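Local coordinates for transcriptional regulator, LacI family protein (Rhodococcus jostii, PDB 3K9C), which probably binds regulatory DNA as a LacI-type transcription factor that switches gene expression in response to a small effector molecule, at residues 37-42 and 243-248; 43-48 and 63-68; 116-121 and 148-153; 224-227 and 232-235. All coordinates share one frame; numbering follows the deposited sequence.

Contact 1 of 4, residues 37-42 and 243-248; sequences ATRRGY and MAEAAV
A37 presents its backbone to V248: methyl CG2 of the valine stops 4.1 Å from A37 N, a van der Waals contact with the helix backbone that the alanine's small side chain permits. Two residues on, R39 swings its bent chain across to helix 240-255, where NH2 donates to OE1 of E245 at 3.1 Å in a salt bridge. The oxygen lies close to the guanidinium plane, yet it is met from above the carboxylate, the two flat groups standing 86° apart. Replacing E245 by an alanine removes the carboxylate and would probably leave the R39 guanidinium without its charged mate here, free to turn. Helix 24-39 thus lies beside helix 240-255, which follows once the chain has returned to the N-terminal subdomain of the periplasmic-binding-protein fold through strand 235-237. R40 slides past V248 in the opposite direction, R40 CG to V248 CG1 at 4.2 Å, while its NH2 pairs with D249. G41, with a positive phi of 82° suited to a residue lacking CB, ends the helix in a Schellman motif made by Y42 N to A37 O and G41 N to T38 O.

Contact 2 of 4, residues 43-48 and 63-68; sequences DVMLSA and MRERCE
The selenium of M45 sits 3.1 Å from CG of E65, closer than normal packing distance; with chi2 and chi3 of this selenomethionine also away from staggered values, the placing of its end is doubtful. The two residues belong to strand 42-49 and to the turn before strand 67-73, which together with helix 55-63 form a beta-alpha-beta crossover; strand 13-20 lies between the two strands. M45 leaves the strand with CG anti to the backbone N (chi1 -155°), which carries its flexible, apolar chain toward the turn and beside L62 of the connecting helix. E65 crosses it at about a right angle: as modelled, its methylene groups lie against selenium. The E65 carboxylate turns to the dimer partner, where OE2 forms a salt bridge to R66 NH2 of the second subunit. Glutamate suits this place, having an aliphatic stem for M45 and a charge for the interface. A lysine in its place would probably set a like charge against R66 of the second subunit and leave that arginine without its acid. After the inverse gamma turn centred on R66, C67 points its thiol the same way, SG lying 4.3 Å from SE of M45.

Contact 3 of 4, residues 116-121 and 148-153; sequences LAVDHL and LAAMDR
V118 sets its branched end over the methyl of A150, with three carbons near it: V118 CB lies 3.8 Å from A150 CB, and CG1 and CG2 approach the same methyl at 3.8 and 4.0 Å. Alanine fits here because a single carbon lets the two helices come close, their CA atoms 6.5 Å apart at this pair, while the branched valine offers three carbons to cover that one methyl. The valine rotamer sets CG1 anti to the backbone N (chi1 169°), and this branch also reaches the selenium of M151, at 4.0 Å. The chain of M151, a selenomethionine, bends at both chi2 and chi3, curling back so that SE meets the valine and the two side chains meet at a slant. All three side chains are buried and apolar, so the contact between them is pure van der Waals packing.

The helices are 110-123 and 140-153, neighbours in the layer that covers the parallel sheet of the C-terminal subdomain, a Rossmann-like alpha/beta unit. Helix 140-153 is the connection of a beta-alpha-beta crossover from strand 129-133 to strand 160-164, where M151 rests on A160; helix 110-123 sends A117 and L121 onto strands 188-191 and 216-218.

Toward the outer side the contact becomes polar and indirect. The charged atoms D119 OD1 and R153 NE are 5.8 Å apart, too far for a salt bridge, and a water spans the gap. It donates to D119 OD1 at 3.0 Å and accepts from R153 NE at 2.8 Å, lying in the guanidinium plane at its edge.

Contact 4 of 4, residues 224-227 and 232-235; sequences RLAR and QMTT
A226 meets M233 at the packed heart of the contact, where A226 CB and M233 CB lie 3.9 Å apart. The selenium of M233 also closes on the alanine methyl. A side chain as small as alanine's suits backbones this near, 4.6 Å between A226 CA and M233 CA. T235 adds its methyl, CG2 lying 4.1 Å from A226 CB: with OG1 anti to the backbone N (chi1 -171°), CG2 falls between that N and the carbonyl carbon, and from there it meets the alanine, while the hydroxyl bonds to D194. The threonine thus shows an apolar face to A226 and a polar one to the neighbouring helix 194-206, against which the long chain of M233 also lies, touching D194, A197 and L201. One backbone bond ties the two sides: M233 N donates to A226 O at 3.0 Å, in the carbonyl plane and on a lone pair, with an N-H...O angle of 152°.

The other side is looser. Q232 offers only its backbone, CA standing 3.6 Å from A226 O, and its CB points away from the short helix; its amide end and the exposed R227 add little to the contact. R224, at the start of the helix, turns instead to E169 of the second subunit in a salt bridge.

This short helix and the loop after it lie on the path from strand 216-218 of one subdomain to strand 235-237 of the other, one of the crossovers between the two subdomains characteristic of the LacI/periplasmic-binding-protein fold.

In the fold
Contacts 1 and 2 belong to the N-terminal subdomain, contact 3 to the C-terminal one, and contact 4 lies near the passage between them. Contacts 1 and 2, centres about 14 Å apart, share a core: A37 CB packs on V44 CG2 at 3.5 Å, since helix 24-39 leads directly into strand 42-49. Contacts 3 and 4, with centres about 20 Å apart, meet where H120 NE2 approaches T234 CG2 at 4.3 Å. Contacts 2 and 3 lie farthest from each other, about 41 Å between centres, on opposite sides of the chain's centre. The nearest atoms of contacts 1 and 4 are about 12 Å apart. Residues of contacts 2 and 4 reach the second subunit, joining both subdomains to the dimer.

Contact 1 of 4, residues 37-42 and 243-248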
loop_
_atom_site.group_PDB
_atom_site.type_symbol
_atom_site.label_atom_id
_atom_site.label_comp_id
_atom_site.label_asym_id
_atom_site.label_seq_id
_atom_site.Cartn_x
_atom_site.Cartn_y
_atom_site.Cartn_z
ATOM N N ALA B 37 -12.581 -15.291 -8.536
ATOM C CA ALA B 37 -12.732 -16.532 -7.793
ATOM C C ALA B 37 -14.190 -16.763 -7.409
ATOM O O ALA B 37 -14.736 -17.848 -7.620
ATOM C CB ALA B 37 -11.868 -16.487 -6.538
ATOM N N THR B 38 -14.809 -15.737 -6.830
ATOM C CA THR B 38 -16.201 -15.811 -6.405
ATOM C C THR B 38 -17.135 -16.098 -7.578
ATOM O O THR B 38 -18.073 -16.881 -7.458
ATOM C CB THR B 38 -16.641 -14.501 -5.744
ATOM O OG1 THR B 38 -15.917 -14.321 -4.523
ATOM C CG2 THR B 38 -18.135 -14.524 -5.443
ATOM N N ARG B 39 -16.878 -15.462 -8.713
ATOM C CA ARG B 39 -17.714 -15.682 -9.881
ATOM C C ARG B 39 -17.663 -17.140 -10.320
ATOM O O ARG B 39 -18.582 -17.625 -10.979
ATOM C CB ARG B 39 -17.285 -14.751 -11.035
ATOM C CG ARG B 39 -17.593 -13.267 -10.775
ATOM C CD ARG B 39 -17.588 -12.446 -12.058
ATOM N NE ARG B 39 -16.250 -12.292 -12.624
ATOM C CZ ARG B 39 -15.340 -11.433 -12.173
ATOM N NH1 ARG B 39 -15.623 -10.643 -11.145
ATOM N NH2 ARG B 39 -14.149 -11.360 -12.756
ATOM N N ARG B 40 -16.595 -17.842 -9.948
ATOM C CA ARG B 40 -16.446 -19.243 -10.324
ATOM C C ARG B 40 -16.791 -20.197 -9.180
ATOM O O ARG B 40 -16.658 -21.409 -9.322
ATOM C CB ARG B 40 -15.017 -19.523 -10.798
ATOM C CG ARG B 40 -14.496 -18.533 -11.821
ATOM C CD ARG B 40 -15.228 -18.635 -13.143
ATOM N NE ARG B 40 -14.471 -19.410 -14.125
ATOM C CZ ARG B 40 -14.317 -20.731 -14.085
ATOM N NH1 ARG B 40 -14.871 -21.432 -13.107
ATOM N NH2 ARG B 40 -13.603 -21.350 -15.020
ATOM N N GLY B 41 -17.220 -19.646 -8.049
ATOM C CA GLY B 41 -17.580 -20.481 -6.912
ATOM C C GLY B 41 -16.412 -20.940 -6.056
ATOM O O GLY B 41 -16.475 -21.993 -5.421
ATOM N N TYR B 42 -15.342 -20.151 -6.034
ATOM C CA TYR B 42 -14.161 -20.486 -5.247
ATOM C C TYR B 42 -13.833 -19.440 -4.197
ATOM O O TYR B 42 -14.084 -18.251 -4.386
ATOM C CB TYR B 42 -12.948 -20.647 -6.159
ATOM C CG TYR B 42 -12.815 -22.006 -6.773
ATOM C CD1 TYR B 42 -11.906 -22.931 -6.262
ATOM C CD2 TYR B 42 -13.595 -22.378 -7.870
ATOM C CE1 TYR B 42 -11.769 -24.191 -6.829
ATOM C CE2 TYR B 42 -13.468 -23.644 -8.443
ATOM C CZ TYR B 42 -12.551 -24.540 -7.916
ATOM O OH TYR B 42 -12.398 -25.779 -8.488
HETATM N N MSE B 243 -6.134 -9.900 -16.028
HETATM C CA MSE B 243 -5.028 -10.737 -15.602
HETATM C C MSE B 243 -5.488 -11.646 -14.453
HETATM O O MSE B 243 -5.141 -12.823 -14.409
HETATM C CB MSE B 243 -3.849 -9.868 -15.162
HETATM C CG MSE B 243 -2.542 -10.630 -15.049
HETATM SE SE MSE B 243 -1.061 -9.408 -14.742
HETATM C CE MSE B 243 -0.860 -8.826 -16.570
ATOM N N ALA B 244 -6.282 -11.097 -13.537
ATOM C CA ALA B 244 -6.790 -11.868 -12.402
ATOM C C ALA B 244 -7.728 -12.986 -12.864
ATOM O O ALA B 244 -7.637 -14.118 -12.387
ATOM C CB ALA B 244 -7.521 -10.952 -11.431
ATOM N N GLU B 245 -8.634 -12.666 -13.789
ATOM C CA GLU B 245 -9.579 -13.658 -14.300
ATOM C C GLU B 245 -8.841 -14.776 -15.022
ATOM O O GLU B 245 -9.197 -15.945 -14.896
ATOM C CB GLU B 245 -10.579 -13.018 -15.274
ATOM C CG GLU B 245 -11.413 -11.898 -14.698
ATOM C CD GLU B 245 -12.652 -11.612 -15.537
ATOM O OE1 GLU B 245 -13.536 -12.494 -15.604
ATOM O OE2 GLU B 245 -12.745 -10.511 -16.127
ATOM N N ALA B 246 -7.817 -14.406 -15.785
ATOM C CA ALA B 246 -7.021 -15.367 -16.537
ATOM C C ALA B 246 -6.232 -16.280 -15.601
ATOM O O ALA B 246 -6.101 -17.483 -15.851
ATOM C CB ALA B 246 -6.080 -14.639 -17.470
ATOM N N ALA B 247 -5.707 -15.710 -14.520
ATOM C CA ALA B 247 -4.949 -16.494 -13.560
ATOM C C ALA B 247 -5.869 -17.521 -12.890
ATOM O O ALA B 247 -5.495 -18.690 -12.736
ATOM C CB ALA B 247 -4.320 -15.573 -12.514
ATOM N N VAL B 248 -7.064 -17.083 -12.493
ATOM C CA VAL B 248 -8.028 -17.980 -11.854
ATOM C C VAL B 248 -8.463 -19.096 -12.819
ATOM O O VAL B 248 -8.513 -20.260 -12.423
ATOM C CB VAL B 248 -9.292 -17.214 -11.347
ATOM C CG1 VAL B 248 -10.407 -18.199 -11.002
ATOM C CG2 VAL B 248 -8.947 -16.410 -10.106
#

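Contact 2 of 4, residues 43-48 and 63-68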
loop_
_atom_site.group_PDB
_atom_site.type_symbol
_atom_site.label_atom_id
_atom_site.label_comp_id
_atom_site.label_asym_id
_atom_site.label_seq_id
_atom_site.Cartn_x
_atom_site.Cartn_y
_atom_site.Cartn_z
ATOM N N ASP B 43 -13.269 -19.894 -3.086
ATOM C CA ASP B 43 -12.861 -18.975 -2.046
ATOM C C ASP B 43 -11.361 -18.792 -2.217
ATOM O O ASP B 43 -10.696 -19.575 -2.895
ATOM C CB ASP B 43 -13.171 -19.527 -0.656
ATOM C CG ASP B 43 -14.623 -19.341 -0.266
ATOM O OD1 ASP B 43 -15.152 -18.226 -0.447
ATOM O OD2 ASP B 43 -15.237 -20.307 0.228
ATOM N N VAL B 44 -10.821 -17.754 -1.604
ATOM C CA VAL B 44 -9.405 -17.507 -1.731
ATOM C C VAL B 44 -8.744 -17.448 -0.381
ATOM O O VAL B 44 -9.272 -16.857 0.562
ATOM C CB VAL B 44 -9.134 -16.184 -2.481
ATOM C CG1 VAL B 44 -7.662 -15.808 -2.362
ATOM C CG2 VAL B 44 -9.509 -16.336 -3.951
HETATM N N MSE B 45 -7.584 -18.084 -0.292
HETATM C CA MSE B 45 -6.814 -18.061 0.933
HETATM C C MSE B 45 -5.518 -17.318 0.612
HETATM O O MSE B 45 -4.730 -17.767 -0.211
HETATM C CB MSE B 45 -6.502 -19.479 1.403
HETATM C CG MSE B 45 -6.271 -19.560 2.891
HETATM SE SE MSE B 45 -4.931 -20.885 3.305
HETATM C CE MSE B 45 -3.569 -19.707 4.040
ATOM N N LEU B 46 -5.329 -16.166 1.238
ATOM C CA LEU B 46 -4.130 -15.371 1.031
ATOM C C LEU B 46 -3.064 -15.813 2.013
ATOM O O LEU B 46 -3.373 -16.256 3.116
ATOM C CB LEU B 46 -4.407 -13.899 1.311
ATOM C CG LEU B 46 -5.544 -13.186 0.599
ATOM C CD1 LEU B 46 -5.772 -11.833 1.266
ATOM C CD2 LEU B 46 -5.202 -13.044 -0.861
ATOM N N SER B 47 -1.811 -15.691 1.595
ATOM C CA SER B 47 -0.660 -15.989 2.435
ATOM C C SER B 47 0.271 -14.869 2.015
ATOM O O SER B 47 0.694 -14.808 0.854
ATOM C CB SER B 47 -0.045 -17.341 2.100
ATOM O OG SER B 47 1.024 -17.617 2.991
ATOM N N ALA B 48 0.585 -13.979 2.949
ATOM C CA ALA B 48 1.408 -12.826 2.624
ATOM C C ALA B 48 2.913 -12.959 2.785
ATOM O O ALA B 48 3.407 -13.646 3.680
ATOM C CB ALA B 48 0.921 -11.620 3.422
HETATM N N MSE B 63 0.345 -24.733 2.164
HETATM C CA MSE B 63 0.369 -26.188 2.108
HETATM C C MSE B 63 -0.354 -26.818 3.289
HETATM O O MSE B 63 -0.857 -27.939 3.195
HETATM C CB MSE B 63 1.816 -26.674 2.033
HETATM C CG MSE B 63 2.561 -26.149 0.829
HETATM SE SE MSE B 63 1.802 -26.821 -0.823
HETATM C CE MSE B 63 0.455 -25.450 -1.128
ATOM N N ARG B 64 -0.416 -26.095 4.398
ATOM C CA ARG B 64 -1.106 -26.604 5.567
ATOM C C ARG B 64 -2.602 -26.382 5.397
ATOM O O ARG B 64 -3.374 -26.519 6.337
ATOM C CB ARG B 64 -0.606 -25.910 6.835
ATOM C CG ARG B 64 0.799 -26.329 7.242
ATOM C CD ARG B 64 1.088 -25.921 8.677
ATOM N NE ARG B 64 1.306 -24.486 8.815
ATOM C CZ ARG B 64 2.436 -23.867 8.484
ATOM N NH1 ARG B 64 3.460 -24.558 7.996
ATOM N NH2 ARG B 64 2.543 -22.552 8.634
ATOM N N GLU B 65 -3.009 -26.043 4.183
ATOM C CA GLU B 65 -4.415 -25.812 3.906
ATOM C C GLU B 65 -4.896 -26.641 2.718
ATOM O O GLU B 65 -4.095 -27.259 2.013
ATOM C CB GLU B 65 -4.642 -24.329 3.650
ATOM C CG GLU B 65 -4.199 -23.443 4.803
ATOM C CD GLU B 65 -5.134 -23.505 5.996
ATOM O OE1 GLU B 65 -6.364 -23.599 5.791
ATOM O OE2 GLU B 65 -4.634 -23.444 7.140
ATOM N N ARG B 66 -6.205 -26.647 2.492
ATOM C CA ARG B 66 -6.769 -27.426 1.396
ATOM C C ARG B 66 -6.873 -26.661 0.078
ATOM O O ARG B 66 -7.934 -26.617 -0.548
ATOM C CB ARG B 66 -8.140 -27.966 1.804
ATOM C CG ARG B 66 -8.105 -28.791 3.088
ATOM C CD ARG B 66 -7.101 -29.941 2.989
ATOM N NE ARG B 66 -6.993 -30.697 4.237
ATOM C CZ ARG B 66 -7.991 -31.379 4.795
ATOM N NH1 ARG B 66 -9.188 -31.409 4.219
ATOM N NH2 ARG B 66 -7.791 -32.035 5.932
ATOM N N CYS B 67 -5.761 -26.066 -0.344
ATOM C CA CYS B 67 -5.714 -25.317 -1.596
ATOM C C CYS B 67 -5.621 -26.283 -2.772
ATOM O O CYS B 67 -4.752 -27.160 -2.793
ATOM C CB CYS B 67 -4.498 -24.384 -1.617
ATOM S SG CYS B 67 -4.436 -23.194 -0.260
ATOM N N GLU B 68 -6.510 -26.114 -3.749
ATOM C CA GLU B 68 -6.528 -26.965 -4.938
ATOM C C GLU B 68 -5.572 -26.439 -5.995
ATOM O O GLU B 68 -5.401 -27.035 -7.060
ATOM C CB GLU B 68 -7.938 -27.032 -5.517
ATOM C CG GLU B 68 -8.901 -27.853 -4.688
ATOM C CD GLU B 68 -10.312 -27.792 -5.225
ATOM O OE1 GLU B 68 -10.486 -27.964 -6.452
ATOM O OE2 GLU B 68 -11.242 -27.576 -4.418
#

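Contact 3 of 4, residues 116-121 and 148-153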
loop_
_atom_site.group_PDB
_atom_site.type_symbol
_atom_site.label_atom_id
_atom_site.label_comp_id
_atom_site.label_asym_id
_atom_site.label_seq_id
_atom_site.Cartn_x
_atom_site.Cartn_y
_atom_site.Cartn_z
ATOM N N LEU B 116 5.542 0.765 -25.814
ATOM C CA LEU B 116 4.445 1.742 -25.900
ATOM C C LEU B 116 4.869 3.042 -25.220
ATOM O O LEU B 116 4.625 4.134 -25.733
ATOM C CB LEU B 116 3.180 1.209 -25.207
ATOM C CG LEU B 116 2.454 0.025 -25.852
ATOM C CD1 LEU B 116 1.338 -0.447 -24.931
ATOM C CD2 LEU B 116 1.902 0.436 -27.220
ATOM N N ALA B 117 5.490 2.910 -24.050
ATOM C CA ALA B 117 5.971 4.064 -23.294
ATOM C C ALA B 117 6.965 4.848 -24.152
ATOM O O ALA B 117 6.853 6.061 -24.282
ATOM C CB ALA B 117 6.643 3.599 -21.985
ATOM N N VAL B 118 7.938 4.151 -24.737
ATOM C CA VAL B 118 8.936 4.804 -25.587
ATOM C C VAL B 118 8.314 5.424 -26.835
ATOM O O VAL B 118 8.613 6.564 -27.171
ATOM C CB VAL B 118 10.061 3.828 -26.027
ATOM C CG1 VAL B 118 10.920 4.479 -27.125
ATOM C CG2 VAL B 118 10.948 3.479 -24.829
ATOM N N ASP B 119 7.446 4.681 -27.520
ATOM C CA ASP B 119 6.800 5.221 -28.717
ATOM C C ASP B 119 6.059 6.513 -28.371
ATOM O O ASP B 119 6.144 7.505 -29.095
ATOM C CB ASP B 119 5.818 4.211 -29.313
ATOM C CG ASP B 119 6.510 2.991 -29.891
ATOM O OD1 ASP B 119 7.733 3.049 -30.130
ATOM O OD2 ASP B 119 5.825 1.971 -30.118
ATOM N N HIS B 120 5.341 6.494 -27.251
ATOM C CA HIS B 120 4.597 7.664 -26.801
ATOM C C HIS B 120 5.519 8.864 -26.606
ATOM O O HIS B 120 5.206 9.972 -27.044
ATOM C CB HIS B 120 3.865 7.341 -25.488
ATOM C CG HIS B 120 3.272 8.537 -24.812
ATOM N ND1 HIS B 120 2.290 9.309 -25.393
ATOM C CD2 HIS B 120 3.527 9.095 -23.607
ATOM C CE1 HIS B 120 1.966 10.293 -24.573
ATOM N NE2 HIS B 120 2.703 10.186 -23.482
ATOM N N LEU B 121 6.655 8.641 -25.947
ATOM C CA LEU B 121 7.611 9.717 -25.686
ATOM C C LEU B 121 8.334 10.232 -26.934
ATOM O O LEU B 121 8.529 11.435 -27.088
ATOM C CB LEU B 121 8.639 9.273 -24.640
ATOM C CG LEU B 121 8.074 9.091 -23.227
ATOM C CD1 LEU B 121 9.106 8.380 -22.356
ATOM C CD2 LEU B 121 7.681 10.453 -22.641
ATOM N N LEU B 148 15.718 -0.640 -24.346
ATOM C CA LEU B 148 16.879 -0.443 -25.201
ATOM C C LEU B 148 16.541 -0.760 -26.662
ATOM O O LEU B 148 16.988 -0.071 -27.575
ATOM C CB LEU B 148 18.033 -1.327 -24.709
ATOM C CG LEU B 148 18.613 -0.905 -23.354
ATOM C CD1 LEU B 148 19.585 -1.956 -22.823
ATOM C CD2 LEU B 148 19.302 0.433 -23.517
ATOM N N ALA B 149 15.741 -1.798 -26.875
ATOM C CA ALA B 149 15.357 -2.178 -28.229
ATOM C C ALA B 149 14.528 -1.078 -28.867
ATOM O O ALA B 149 14.780 -0.678 -30.003
ATOM C CB ALA B 149 14.567 -3.477 -28.208
ATOM N N ALA B 150 13.534 -0.587 -28.134
ATOM C CA ALA B 150 12.676 0.464 -28.655
ATOM C C ALA B 150 13.477 1.729 -28.943
ATOM O O ALA B 150 13.237 2.398 -29.941
ATOM C CB ALA B 150 11.548 0.764 -27.672
HETATM N N MSE B 151 14.420 2.075 -28.074
HETATM C CA MSE B 151 15.207 3.280 -28.323
HETATM C C MSE B 151 16.027 3.113 -29.608
HETATM O O MSE B 151 16.170 4.047 -30.402
HETATM C CB MSE B 151 16.133 3.584 -27.134
HETATM C CG MSE B 151 15.432 4.113 -25.878
HETATM SE SE MSE B 151 14.575 5.828 -26.209
HETATM C CE MSE B 151 16.130 7.006 -26.038
ATOM N N ASP B 152 16.544 1.908 -29.809
ATOM C CA ASP B 152 17.353 1.604 -30.978
ATOM C C ASP B 152 16.515 1.682 -32.255
ATOM O O ASP B 152 16.993 2.141 -33.292
ATOM C CB ASP B 152 17.978 0.213 -30.820
ATOM C CG ASP B 152 19.018 -0.092 -31.887
ATOM O OD1 ASP B 152 19.721 0.840 -32.343
ATOM O OD2 ASP B 152 19.143 -1.277 -32.252
ATOM N N ARG B 153 15.257 1.256 -32.165
ATOM C CA ARG B 153 14.354 1.288 -33.312
ATOM C C ARG B 153 14.103 2.724 -33.765
ATOM O O ARG B 153 13.823 2.969 -34.938
ATOM C CB ARG B 153 13.016 0.630 -32.963
ATOM C CG ARG B 153 12.607 -0.482 -33.920
ATOM C CD ARG B 153 11.137 -0.856 -33.767
ATOM N NE ARG B 153 10.795 -1.264 -32.405
ATOM C CZ ARG B 153 11.323 -2.311 -31.776
ATOM N NH1 ARG B 153 12.232 -3.073 -32.381
ATOM N NH2 ARG B 153 10.935 -2.601 -30.541
HETATM O O HOH W 1 9.331 0.985 -31.554
#

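Contact 4 of 4, residues 224-227 and 232-235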
loop_
_atom_site.group_PDB
_atom_site.type_symbol
_atom_site.label_atom_id
_atom_site.label_comp_id
_atom_site.label_asym_id
_atom_site.label_seq_id
_atom_site.Cartn_x
_atom_site.Cartn_y
_atom_site.Cartn_z
ATOM N N ARG B 224 -3.241 2.226 -8.046
ATOM C CA ARG B 224 -3.926 3.322 -7.362
ATOM C C ARG B 224 -3.076 4.580 -7.253
ATOM O O ARG B 224 -3.598 5.692 -7.213
ATOM C CB ARG B 224 -4.369 2.892 -5.954
ATOM C CG ARG B 224 -3.232 2.668 -4.962
ATOM C CD ARG B 224 -3.765 2.398 -3.553
ATOM N NE ARG B 224 -4.512 3.534 -3.016
ATOM C CZ ARG B 224 -3.957 4.646 -2.549
ATOM N NH1 ARG B 224 -2.635 4.778 -2.542
ATOM N NH2 ARG B 224 -4.724 5.633 -2.099
ATOM N N LEU B 225 -1.763 4.404 -7.210
ATOM C CA LEU B 225 -0.851 5.536 -7.099
ATOM C C LEU B 225 -1.001 6.469 -8.296
ATOM O O LEU B 225 -1.039 7.682 -8.143
ATOM C CB LEU B 225 0.595 5.030 -7.036
ATOM C CG LEU B 225 0.947 4.022 -5.938
ATOM C CD1 LEU B 225 2.335 3.467 -6.175
ATOM C CD2 LEU B 225 0.859 4.702 -4.582
ATOM N N ALA B 226 -1.096 5.885 -9.486
ATOM C CA ALA B 226 -1.200 6.646 -10.727
ATOM C C ALA B 226 -2.494 7.425 -10.938
ATOM O O ALA B 226 -2.489 8.485 -11.580
ATOM C CB ALA B 226 -0.974 5.710 -11.911
ATOM N N ARG B 227 -3.598 6.914 -10.405
ATOM C CA ARG B 227 -4.878 7.575 -10.599
ATOM C C ARG B 227 -5.189 8.656 -9.563
ATOM O O ARG B 227 -6.132 9.430 -9.738
ATOM C CB ARG B 227 -5.998 6.535 -10.627
ATOM C CG ARG B 227 -6.418 6.042 -9.259
ATOM C CD ARG B 227 -7.267 4.778 -9.350
ATOM N NE ARG B 227 -6.457 3.638 -9.777
ATOM C CZ ARG B 227 -6.796 2.370 -9.583
ATOM N NH1 ARG B 227 -7.936 2.083 -8.966
ATOM N NH2 ARG B 227 -5.993 1.392 -9.987
ATOM N N GLN B 232 -1.924 12.115 -11.137
ATOM C CA GLN B 232 -2.256 11.973 -12.560
ATOM C C GLN B 232 -1.070 11.485 -13.396
ATOM O O GLN B 232 -0.637 12.140 -14.342
ATOM C CB GLN B 232 -2.789 13.301 -13.117
ATOM C CG GLN B 232 -2.671 14.491 -12.163
ATOM C CD GLN B 232 -3.098 15.806 -12.801
ATOM O OE1 GLN B 232 -4.241 15.959 -13.253
ATOM N NE2 GLN B 232 -2.178 16.764 -12.841
HETATM N N MSE B 233 -0.585 10.298 -13.051
HETATM C CA MSE B 233 0.562 9.687 -13.704
HETATM C C MSE B 233 0.283 8.898 -14.985
HETATM O O MSE B 233 -0.566 8.001 -15.014
HETATM C CB MSE B 233 1.247 8.778 -12.688
HETATM C CG MSE B 233 2.598 8.247 -13.077
HETATM SE SE MSE B 233 2.986 6.880 -11.777
HETATM C CE MSE B 233 3.511 8.056 -10.335
ATOM N N THR B 234 0.995 9.259 -16.051
ATOM C CA THR B 234 0.886 8.553 -17.323
ATOM C C THR B 234 1.559 7.224 -17.000
ATOM O O THR B 234 2.645 7.203 -16.404
ATOM C CB THR B 234 1.664 9.285 -18.445
ATOM O OG1 THR B 234 1.010 10.521 -18.740
ATOM C CG2 THR B 234 1.739 8.435 -19.707
ATOM N N THR B 235 0.926 6.122 -17.383
ATOM C CA THR B 235 1.454 4.806 -17.055
ATOM C C THR B 235 1.021 3.741 -18.056
ATOM O O THR B 235 0.255 4.016 -18.975
ATOM C CB THR B 235 0.965 4.390 -15.645
ATOM O OG1 THR B 235 1.643 3.209 -15.218
ATOM C CG2 THR B 235 -0.532 4.119 -15.666
#